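PDB 5NV9: Sodium/sialic acid symporter SiaT from Proteus mirabilis, which couples the inward sodium gradient to uptake of the sialic acid N-acetylneuraminic acid across the bacterial inner membrane. Local coordinates for residues F6-L18 with G327-Q341. Numbering follows the deposited sequence.
With NA (sodium ion), chain B.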
ATOM      1  N   PHE A   6      28.181   5.398   7.363  1.00 41.93           N
ATOM      2  CA  PHE A   6      27.523   5.794   6.127  1.00 39.61           C
ATOM      3  C   PHE A   6      28.256   6.916   5.390  1.00 39.31           C
ATOM      4  O   PHE A   6      28.300   6.921   4.157  1.00 43.71           O
ATOM      5  CB  PHE A   6      26.113   6.226   6.493  1.00 36.91           C
ATOM      6  CG  PHE A   6      25.154   6.300   5.343  1.00 37.39           C
ATOM      7  CD1 PHE A   6      25.008   5.252   4.457  1.00 39.57           C
ATOM      8  CD2 PHE A   6      24.315   7.396   5.211  1.00 37.91           C
ATOM      9  CE1 PHE A   6      24.069   5.314   3.425  1.00 39.85           C
ATOM     10  CE2 PHE A   6      23.376   7.461   4.193  1.00 38.13           C
ATOM     11  CZ  PHE A   6      23.253   6.421   3.302  1.00 37.24           C
ATOM     12  N   GLY A   7      28.847   7.855   6.140  1.00 37.04           N
ATOM     13  CA  GLY A   7      29.675   8.915   5.571  1.00 36.00           C
ATOM     14  C   GLY A   7      28.893  10.197   5.373  1.00 38.99           C
ATOM     15  O   GLY A   7      27.637  10.203   5.317  1.00 33.54           O
ATOM     16  N   PHE A   8      29.644  11.289   5.255  1.00 36.90           N
ATOM     17  CA  PHE A   8      29.087  12.611   5.076  1.00 37.65           C
ATOM     18  C   PHE A   8      28.407  12.780   3.705  1.00 35.63           C
ATOM     19  O   PHE A   8      27.329  13.372   3.632  1.00 35.92           O
ATOM     20  CB  PHE A   8      30.172  13.701   5.200  1.00 40.37           C
ATOM     21  CG  PHE A   8      29.686  15.068   4.786  1.00 47.29           C
ATOM     22  CD1 PHE A   8      29.071  15.910   5.713  1.00 54.29           C
ATOM     23  CD2 PHE A   8      29.791  15.497   3.466  1.00 49.04           C
ATOM     24  CE1 PHE A   8      28.589  17.155   5.329  1.00 55.81           C
ATOM     25  CE2 PHE A   8      29.293  16.732   3.077  1.00 51.16           C
ATOM     26  CZ  PHE A   8      28.691  17.559   4.009  1.00 53.38           C
ATOM     27  N   ILE A   9      29.067  12.336   2.626  1.00 30.96           N
ATOM     28  CA  ILE A   9      28.511  12.469   1.274  1.00 27.60           C
ATOM     29  C   ILE A   9      27.183  11.677   1.167  1.00 27.38           C
ATOM     30  O   ILE A   9      26.200  12.228   0.709  1.00 26.52           O
ATOM     31  CB  ILE A   9      29.462  11.998   0.171  1.00 29.02           C
ATOM     32  CG1 ILE A   9      30.657  12.963   0.014  1.00 33.00           C
ATOM     33  CG2 ILE A   9      28.754  11.996  -1.180  1.00 30.03           C
ATOM     34  CD1 ILE A   9      31.659  12.538  -1.044  1.00 34.54           C
ATOM     35  N   ASN A  10      27.169  10.425   1.593  1.00 23.00           N
ATOM     36  CA  ASN A  10      25.928   9.637   1.593  1.00 27.15           C
ATOM     37  C   ASN A  10      24.778  10.331   2.401  1.00 30.82           C
ATOM     38  O   ASN A  10      23.616  10.482   1.904  1.00 33.32           O
ATOM     39  CB  ASN A  10      26.213   8.224   2.119  1.00 26.28           C
ATOM     40  CG  ASN A  10      26.929   7.370   1.111  1.00 26.97           C
ATOM     41  OD1 ASN A  10      26.735   7.546  -0.063  1.00 28.24           O
ATOM     42  ND2 ASN A  10      27.731   6.431   1.556  1.00 27.67           N
ATOM     43  N   TYR A  11      25.114  10.808   3.606  1.00 27.92           N
ATOM     44  CA  TYR A  11      24.200  11.613   4.364  1.00 29.11           C
ATOM     45  C   TYR A  11      23.686  12.833   3.651  1.00 26.88           C
ATOM     46  O   TYR A  11      22.508  13.172   3.799  1.00 27.98           O
ATOM     47  CB  TYR A  11      24.764  11.984   5.785  1.00 32.47           C
ATOM     48  CG  TYR A  11      24.378  10.967   6.840  1.00 34.04           C
ATOM     49  CD1 TYR A  11      23.056  10.790   7.165  1.00 39.99           C
ATOM     50  CD2 TYR A  11      25.314  10.171   7.481  1.00 38.29           C
ATOM     51  CE1 TYR A  11      22.659   9.854   8.098  1.00 43.76           C
ATOM     52  CE2 TYR A  11      24.929   9.220   8.422  1.00 39.89           C
ATOM     53  CZ  TYR A  11      23.591   9.078   8.723  1.00 43.91           C
ATOM     54  OH  TYR A  11      23.113   8.163   9.648  1.00 53.47           O
ATOM     55  N   ALA A  12      24.554  13.563   2.945  1.00 26.30           N
ATOM     56  CA  ALA A  12      24.137  14.806   2.363  1.00 25.93           C
ATOM     57  C   ALA A  12      23.126  14.539   1.256  1.00 26.55           C
ATOM     58  O   ALA A  12      22.262  15.366   1.005  1.00 27.16           O
ATOM     59  CB  ALA A  12      25.338  15.581   1.824  1.00 26.37           C
ATOM     60  N   VAL A  13      23.267  13.400   0.564  1.00 27.09           N
ATOM     61  CA  VAL A  13      22.297  13.004  -0.449  1.00 28.67           C
ATOM     62  C   VAL A  13      20.955  12.728   0.212  1.00 27.45           C
ATOM     63  O   VAL A  13      19.911  13.220  -0.241  1.00 26.97           O
ATOM     64  CB  VAL A  13      22.741  11.749  -1.195  1.00 27.92           C
ATOM     65  CG1 VAL A  13      21.636  11.280  -2.114  1.00 28.58           C
ATOM     66  CG2 VAL A  13      23.996  12.030  -1.992  1.00 27.22           C
ATOM     67  N   LEU A  14      20.997  12.001   1.318  1.00 28.64           N
ATOM     68  CA  LEU A  14      19.778  11.686   2.056  1.00 28.32           C
ATOM     69  C   LEU A  14      19.063  12.968   2.533  1.00 29.37           C
ATOM     70  O   LEU A  14      17.842  13.099   2.354  1.00 25.84           O
ATOM     71  CB  LEU A  14      20.068  10.795   3.248  1.00 29.13           C
ATOM     72  CG  LEU A  14      18.836  10.552   4.151  1.00 30.12           C
ATOM     73  CD1 LEU A  14      17.730   9.876   3.346  1.00 30.37           C
ATOM     74  CD2 LEU A  14      19.245   9.708   5.358  1.00 31.39           C
ATOM     75  N   PHE A  15      19.823  13.909   3.088  1.00 30.11           N
ATOM     76  CA  PHE A  15      19.235  15.151   3.616  1.00 30.53           C
ATOM     77  C   PHE A  15      18.815  16.134   2.554  1.00 28.52           C
ATOM     78  O   PHE A  15      17.901  16.917   2.766  1.00 27.65           O
ATOM     79  CB  PHE A  15      20.148  15.794   4.645  1.00 32.30           C
ATOM     80  CG  PHE A  15      20.024  15.175   6.000  1.00 37.96           C
ATOM     81  CD1 PHE A  15      20.650  13.991   6.295  1.00 43.53           C
ATOM     82  CD2 PHE A  15      19.226  15.759   6.965  1.00 44.68           C
ATOM     83  CE1 PHE A  15      20.526  13.412   7.543  1.00 45.33           C
ATOM     84  CE2 PHE A  15      19.091  15.190   8.212  1.00 47.23           C
ATOM     85  CZ  PHE A  15      19.742  14.011   8.502  1.00 47.50           C
ATOM     86  N   GLY A  16      19.461  16.089   1.401  1.00 28.84           N
ATOM     87  CA  GLY A  16      18.944  16.782   0.232  1.00 28.87           C
ATOM     88  C   GLY A  16      17.570  16.266  -0.201  1.00 26.30           C
ATOM     89  O   GLY A  16      16.655  17.057  -0.519  1.00 25.45           O
ATOM     90  N   TYR A  17      17.439  14.953  -0.261  1.00 24.20           N
ATOM     91  CA  TYR A  17      16.160  14.335  -0.592  1.00 25.27           C
ATOM     92  C   TYR A  17      15.051  14.753   0.414  1.00 24.77           C
ATOM     93  O   TYR A  17      13.929  15.151   0.041  1.00 23.75           O
ATOM     94  CB  TYR A  17      16.266  12.815  -0.555  1.00 26.17           C
ATOM     95  CG  TYR A  17      14.890  12.141  -0.226  1.00 22.37           C
ATOM     96  CD1 TYR A  17      13.923  11.975  -1.214  1.00 23.04           C
ATOM     97  CD2 TYR A  17      14.591  11.735   1.031  1.00 22.21           C
ATOM     98  CE1 TYR A  17      12.701  11.373  -0.944  1.00 23.77           C
ATOM     99  CE2 TYR A  17      13.349  11.123   1.333  1.00 25.09           C
ATOM    100  CZ  TYR A  17      12.397  10.966   0.344  1.00 22.29           C
ATOM    101  OH  TYR A  17      11.175  10.388   0.605  1.00 24.78           O
ATOM    102  N   LEU A  18      15.377  14.670   1.695  1.00 24.82           N
ATOM    103  CA  LEU A  18      14.422  15.081   2.763  1.00 24.30           C
ATOM    104  C   LEU A  18      14.012  16.557   2.707  1.00 23.56           C
ATOM    105  O   LEU A  18      12.827  16.897   2.914  1.00 27.26           O
ATOM    106  CB  LEU A  18      14.986  14.733   4.125  1.00 23.14           C
ATOM    107  CG  LEU A  18      15.199  13.270   4.448  1.00 23.69           C
ATOM    108  CD1 LEU A  18      15.931  13.052   5.778  1.00 22.83           C
ATOM    109  CD2 LEU A  18      13.842  12.554   4.530  1.00 26.06           C
ATOM    110  N   GLY A 327      27.968   8.283  -2.597  1.00 24.96           N
ATOM    111  CA  GLY A 327      26.966   9.079  -3.363  1.00 24.65           C
ATOM    112  C   GLY A 327      25.819   8.193  -3.861  1.00 24.98           C
ATOM    113  O   GLY A 327      24.636   8.421  -3.531  1.00 24.23           O
ATOM    114  N   ILE A 328      26.133   7.172  -4.646  1.00 23.38           N
ATOM    115  CA  ILE A 328      25.108   6.240  -5.083  1.00 24.65           C
ATOM    116  C   ILE A 328      24.408   5.543  -3.890  1.00 24.06           C
ATOM    117  O   ILE A 328      23.171   5.467  -3.849  1.00 22.28           O
ATOM    118  CB  ILE A 328      25.642   5.252  -6.152  1.00 23.77           C
ATOM    119  CG1 ILE A 328      25.908   5.985  -7.464  1.00 25.93           C
ATOM    120  CG2 ILE A 328      24.623   4.160  -6.406  1.00 25.01           C
ATOM    121  CD1 ILE A 328      26.481   5.046  -8.529  1.00 28.34           C
ATOM    122  N   ALA A 329      25.198   5.113  -2.910  1.00 23.05           N
ATOM    123  CA  ALA A 329      24.686   4.468  -1.771  1.00 24.55           C
ATOM    124  C   ALA A 329      23.701   5.370  -0.989  1.00 24.80           C
ATOM    125  O   ALA A 329      22.618   4.932  -0.530  1.00 22.48           O
ATOM    126  CB  ALA A 329      25.828   3.956  -0.898  1.00 27.32           C
ATOM    127  N   GLY A 330      24.019   6.638  -0.897  1.00 23.98           N
ATOM    128  CA  GLY A 330      23.159   7.581  -0.215  1.00 23.49           C
ATOM    129  C   GLY A 330      21.842   7.837  -0.943  1.00 24.19           C
ATOM    130  O   GLY A 330      20.773   8.094  -0.296  1.00 25.51           O
ATOM    131  N   LEU A 331      21.911   7.759  -2.273  1.00 22.19           N
ATOM    132  CA  LEU A 331      20.738   7.864  -3.112  1.00 23.67           C
ATOM    133  C   LEU A 331      19.750   6.619  -3.043  1.00 23.31           C
ATOM    134  O   LEU A 331      18.528   6.776  -3.128  1.00 21.82           O
ATOM    135  CB  LEU A 331      21.179   8.136  -4.549  1.00 23.71           C
ATOM    136  CG  LEU A 331      20.063   8.277  -5.546  1.00 25.31           C
ATOM    137  CD1 LEU A 331      19.357   9.568  -5.378  1.00 27.63           C
ATOM    138  CD2 LEU A 331      20.570   8.210  -6.968  1.00 30.29           C
ATOM    139  N   ILE A 332      20.306   5.413  -2.930  1.00 23.85           N
ATOM    140  CA  ILE A 332      19.523   4.179  -2.702  1.00 23.17           C
ATOM    141  C   ILE A 332      18.848   4.180  -1.349  1.00 22.03           C
ATOM    142  O   ILE A 332      17.703   3.800  -1.239  1.00 22.66           O
ATOM    143  CB  ILE A 332      20.417   2.950  -2.827  1.00 26.99           C
ATOM    144  CG1 ILE A 332      21.009   2.869  -4.254  1.00 29.71           C
ATOM    145  CG2 ILE A 332      19.624   1.661  -2.548  1.00 29.44           C
ATOM    146  CD1 ILE A 332      19.981   2.976  -5.364  1.00 30.71           C
ATOM    147  N   ILE A 333      19.531   4.635  -0.310  1.00 21.31           N
ATOM    148  CA  ILE A 333      18.892   4.896   0.959  1.00 22.49           C
ATOM    149  C   ILE A 333      17.767   5.923   0.853  1.00 20.05           C
ATOM    150  O   ILE A 333      16.724   5.708   1.439  1.00 21.72           O
ATOM    151  CB  ILE A 333      19.866   5.301   2.061  1.00 23.41           C
ATOM    152  CG1 ILE A 333      20.852   4.191   2.424  1.00 28.12           C
ATOM    153  CG2 ILE A 333      19.150   5.720   3.323  1.00 25.34           C
ATOM    154  CD1 ILE A 333      20.533   2.783   2.000  1.00 30.66           C
ATOM    155  N   ALA A 334      17.965   7.014   0.123  1.00 21.03           N
ATOM    156  CA  ALA A 334      16.893   7.965  -0.080  1.00 21.30           C
ATOM    157  C   ALA A 334      15.717   7.283  -0.795  1.00 22.66           C
ATOM    158  O   ALA A 334      14.570   7.621  -0.501  1.00 22.67           O
ATOM    159  CB  ALA A 334      17.376   9.166  -0.850  1.00 20.85           C
ATOM    160  N   ALA A 335      15.999   6.352  -1.747  1.00 22.83           N
ATOM    161  CA  ALA A 335      14.942   5.623  -2.471  1.00 23.41           C
ATOM    162  C   ALA A 335      14.111   4.649  -1.573  1.00 22.66           C
ATOM    163  O   ALA A 335      12.946   4.472  -1.772  1.00 21.15           O
ATOM    164  CB  ALA A 335      15.526   4.877  -3.668  1.00 23.79           C
ATOM    165  N   ILE A 336      14.743   4.058  -0.585  1.00 22.96           N
ATOM    166  CA  ILE A 336      14.062   3.277   0.441  1.00 24.67           C
ATOM    167  C   ILE A 336      13.223   4.190   1.336  1.00 23.51           C
ATOM    168  O   ILE A 336      12.084   3.889   1.621  1.00 23.28           O
ATOM    169  CB  ILE A 336      15.084   2.473   1.290  1.00 24.46           C
ATOM    170  CG1 ILE A 336      15.747   1.396   0.427  1.00 26.25           C
ATOM    171  CG2 ILE A 336      14.437   1.904   2.544  1.00 27.12           C
ATOM    172  CD1 ILE A 336      16.898   0.663   1.132  1.00 29.16           C
ATOM    173  N   PHE A 337      13.786   5.287   1.801  1.00 21.70           N
ATOM    174  CA  PHE A 337      12.964   6.320   2.401  1.00 21.89           C
ATOM    175  C   PHE A 337      11.783   6.690   1.480  1.00 22.80           C
ATOM    176  O   PHE A 337      10.657   6.843   1.947  1.00 23.59           O
ATOM    177  CB  PHE A 337      13.746   7.565   2.712  1.00 22.68           C
ATOM    178  CG  PHE A 337      14.451   7.557   4.043  1.00 24.78           C
ATOM    179  CD1 PHE A 337      15.518   6.669   4.290  1.00 23.26           C
ATOM    180  CD2 PHE A 337      14.115   8.498   5.012  1.00 25.12           C
ATOM    181  CE1 PHE A 337      16.197   6.715   5.490  1.00 27.34           C
ATOM    182  CE2 PHE A 337      14.814   8.551   6.221  1.00 27.41           C
ATOM    183  CZ  PHE A 337      15.858   7.677   6.457  1.00 25.13           C
ATOM    184  N   ALA A 338      12.043   6.903   0.206  1.00 20.25           N
ATOM    185  CA  ALA A 338      10.962   7.339  -0.674  1.00 20.34           C
ATOM    186  C   ALA A 338       9.844   6.261  -0.795  1.00 21.90           C
ATOM    187  O   ALA A 338       8.656   6.617  -0.900  1.00 22.01           O
ATOM    188  CB  ALA A 338      11.471   7.719  -2.039  1.00 20.59           C
ATOM    189  N   ALA A 339      10.213   4.961  -0.809  1.00 20.41           N
ATOM    190  CA  ALA A 339       9.208   3.856  -0.792  1.00 20.42           C
ATOM    191  C   ALA A 339       8.332   3.881   0.474  1.00 21.15           C
ATOM    192  O   ALA A 339       7.106   3.731   0.417  1.00 20.85           O
ATOM    193  CB  ALA A 339       9.853   2.500  -0.991  1.00 20.36           C
ATOM    194  N   ALA A 340       8.967   4.082   1.616  1.00 19.58           N
ATOM    195  CA  ALA A 340       8.279   4.163   2.901  1.00 18.53           C
ATOM    196  C   ALA A 340       7.352   5.400   2.997  1.00 19.32           C
ATOM    197  O   ALA A 340       6.139   5.274   3.263  1.00 18.73           O
ATOM    198  CB  ALA A 340       9.309   4.187   3.965  1.00 17.55           C
ATOM    199  N   GLN A 341       7.920   6.588   2.751  1.00 19.15           N
ATOM    200  CA  GLN A 341       7.231   7.854   2.886  1.00 18.91           C
ATOM    201  C   GLN A 341       6.087   8.117   1.914  1.00 18.03           C
ATOM    202  O   GLN A 341       5.119   8.718   2.282  1.00 16.47           O
ATOM    203  CB  GLN A 341       8.247   8.987   2.828  1.00 21.37           C
ATOM    204  CG  GLN A 341       9.150   8.977   4.058  1.00 22.06           C
ATOM    205  CD  GLN A 341      10.236  10.034   4.036  1.00 23.72           C
ATOM    206  OE1 GLN A 341      10.857  10.294   3.001  1.00 22.69           O
ATOM    207  NE2 GLN A 341      10.499  10.646   5.220  1.00 24.38           N
TER
HETATM  208 NA    NA B 501       5.419   3.876  -1.108  1.00 19.19          NA
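The Tyr17 ring has the Ala334 carbonyl O over one face, 4.0 Å above its plane, and Gln341 OE1 in plane at its edge. Its first torsion (chi1 153°) turns CG away from the backbone N, and the ring enters as a knob among Ala334, Phe337, Ala338 and Gln341. At the far end Tyr17 OH is modelled 2.4 Å from Gln341 OE1, too short to trust as a measure of the hydrogen bond; the ring and amide planes lie 32° apart. Phe337 offers a face to Leu14, whose CD1 stands 3.9 Å from the ring centroid and 6° off the normal, a CH-pi contact. The Phe6 ring carries Asn10 CB on one face, while its CZ reaches Ile333 CG1 at 3.4 Å.

Asn10 OD1 accepts from Gly327 N (2.9 Å) and, weakly, from Gly330 N (3.0 Å); the amide's other end, ND2, donates to Phe6 O at 2.7 Å, which fixes its rotation. Gly330, with no side chain on the side facing Asn10 and Val13, lets the backbones close in, its CA lying 3.9 Å from Asn10 CA.

Helix 8-29 is thus joined to helix 328-361 of the LeuT fold, where Ala339 O binds sodium with Ala56, Leu59, Ser342 and Ser343. Chemically, two polar ties bracket an apolar middle: Asn10 holds N-cap Gly327, and Tyr17, also bonded to Gln185, would satisfy the buried Gln341 oxygen if the very short distance is real, while Gln341 NE2 donates to Ile162 O.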